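Uncharacterized protein (Eubacterium siraeum, PDB 4OBM) is of unknown function but belongs to the LytR-CpsA-Psr family, whose better-known members attach glycopolymers to the bacterial cell wall. Local coordinates at residues 174-178 with 179-183. Numbering follows the deposited sequence.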
loop_
_atom_site.group_PDB
_atom_site.type_symbol
_atom_site.label_atom_id
_atom_site.label_comp_id
_atom_site.label_asym_id
_atom_site.label_seq_id
_atom_site.Cartn_x
_atom_site.Cartn_y
_atom_site.Cartn_z
ATOM N N SER A 174 -1.898 2.813 7.175
ATOM C CA SER A 174 -0.810 3.542 7.847
ATOM C C SER A 174 -0.793 3.209 9.335
ATOM O O SER A 174 0.262 2.929 9.911
ATOM C CB SER A 174 -0.972 5.045 7.660
ATOM O OG SER A 174 -0.484 5.460 6.398
ATOM N N SER A 175 -1.989 3.217 9.944
ATOM C CA SER A 175 -2.205 2.910 11.355
ATOM C C SER A 175 -1.820 1.458 11.656
ATOM O O SER A 175 -1.159 1.211 12.656
ATOM C CB SER A 175 -3.657 3.176 11.733
ATOM O OG SER A 175 -3.975 4.554 11.654
ATOM N N PHE A 176 -2.192 0.522 10.775
ATOM C CA PHE A 176 -1.867 -0.916 10.867
ATOM C C PHE A 176 -0.342 -1.162 10.856
ATOM O O PHE A 176 0.146 -1.982 11.634
ATOM C CB PHE A 176 -2.551 -1.695 9.711
ATOM C CG PHE A 176 -2.143 -3.147 9.590
ATOM C CD1 PHE A 176 -2.530 -4.080 10.550
ATOM C CD2 PHE A 176 -1.366 -3.580 8.521
ATOM C CE1 PHE A 176 -2.128 -5.418 10.451
ATOM C CE2 PHE A 176 -0.958 -4.914 8.431
ATOM C CZ PHE A 176 -1.351 -5.826 9.390
ATOM N N ILE A 177 0.400 -0.436 9.988
ATOM C CA ILE A 177 1.855 -0.552 9.860
ATOM C C ILE A 177 2.548 0.048 11.099
ATOM O O ILE A 177 3.478 -0.557 11.622
ATOM C CB ILE A 177 2.386 0.070 8.534
ATOM C CG1 ILE A 177 1.915 -0.762 7.305
ATOM C CG2 ILE A 177 3.932 0.199 8.549
ATOM C CD1 ILE A 177 1.956 -0.028 5.936
ATOM N N ASP A 178 2.109 1.232 11.547
ATOM C CA ASP A 178 2.677 1.922 12.711
ATOM C C ASP A 178 2.437 1.190 14.026
ATOM O O ASP A 178 3.348 1.123 14.853
ATOM C CB ASP A 178 2.097 3.334 12.827
ATOM C CG ASP A 178 2.575 4.291 11.761
ATOM O OD1 ASP A 178 3.548 3.946 11.042
ATOM O OD2 ASP A 178 2.026 5.407 11.687
ATOM N N GLN A 179 1.227 0.668 14.239
ATOM C CA GLN A 179 0.897 0.022 15.511
ATOM C C GLN A 179 1.428 -1.399 15.657
ATOM O O GLN A 179 1.566 -1.865 16.796
ATOM C CB GLN A 179 -0.616 0.001 15.724
ATOM C CG GLN A 179 -1.195 1.383 15.991
ATOM C CD GLN A 179 -2.676 1.405 15.773
ATOM O OE1 GLN A 179 -3.372 0.416 16.020
ATOM N NE2 GLN A 179 -3.193 2.546 15.345
ATOM N N ASN A 180 1.693 -2.099 14.541
ATOM C CA ASN A 180 2.107 -3.501 14.603
ATOM C C ASN A 180 3.457 -3.818 13.981
ATOM O O ASN A 180 3.884 -4.964 14.107
ATOM C CB ASN A 180 1.069 -4.370 13.919
ATOM C CG ASN A 180 -0.266 -4.361 14.576
ATOM O OD1 ASN A 180 -0.447 -4.910 15.668
ATOM N ND2 ASN A 180 -1.228 -3.743 13.911
ATOM N N PHE A 181 4.106 -2.877 13.271
ATOM C CA PHE A 181 5.403 -3.199 12.653
ATOM C C PHE A 181 6.541 -2.470 13.316
ATOM O O PHE A 181 7.664 -2.961 13.254
ATOM C CB PHE A 181 5.424 -2.925 11.140
ATOM C CG PHE A 181 4.691 -3.946 10.310
ATOM C CD1 PHE A 181 3.304 -3.937 10.235
ATOM C CD2 PHE A 181 5.389 -4.893 9.572
ATOM C CE1 PHE A 181 2.626 -4.877 9.457
ATOM C CE2 PHE A 181 4.713 -5.823 8.782
ATOM C CZ PHE A 181 3.334 -5.809 8.729
ATOM N N ILE A 182 6.275 -1.311 13.951
ATOM C CA ILE A 182 7.325 -0.574 14.655
ATOM C C ILE A 182 7.746 -1.442 15.846
ATOM O O ILE A 182 6.896 -1.893 16.612
ATOM C CB ILE A 182 6.899 0.877 15.055
ATOM C CG1 ILE A 182 6.639 1.739 13.793
ATOM C CG2 ILE A 182 7.949 1.543 15.977
ATOM C CD1 ILE A 182 5.921 3.104 14.007
ATOM N N GLY A 183 9.034 -1.750 15.911
ATOM C CA GLY A 183 9.598 -2.572 16.972
ATOM C C GLY A 183 9.588 -4.065 16.704
ATOM O O GLY A 183 10.029 -4.830 17.568
#
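Phe181 turns the edge of its ring toward the face of Phe176 in an offset T-shaped pair, with centroids 5.8 Å apart and planes at 76°. The closest carbons are Phe181 CE1 and Phe176 CE2, at 3.7 Å. Phe176 reaches this place because its CG stands anti to the backbone N (chi1 172°), and the ring is buried, with Phe109 meeting it edge-to-face as well. Asn180 comes to the same ring obliquely: its ND2 lies 3.6 Å from Phe176 CD1, the amide plane turned 52° from the ring. The same ND2 bonds Phe176 O at 3.2 Å, in the carbonyl plane and on a lone pair, while Asn180 N makes only a weak bond to that oxygen. This is the last turn of helix 164-181, and its i to i+4 bonds are uneven: Gln179 N to Ser175 O and Phe181 N to Ile177 O are both full backbone bonds of 2.9 Å, with the weak one at Asn180 between them. Because ND2 also donates to Asn114 O, an alanine in place of Asn180 would probably leave Phe176 O with just the weak backbone bond and cost the helix end its tie to the residues before strand 115-119. On another side of the helix, the side chains of Asp178 and Ile182 run alongside one another in a common direction, with Ile182 CD1 3.4 Å from Asp178 O. The Asp178 carboxylate itself is taken up by Ser226 OG and Val227 N, next to edge strand 228-230, whereas the extended Gln179 chain passes Ser175 CB and delivers OE1 to Thr116 N.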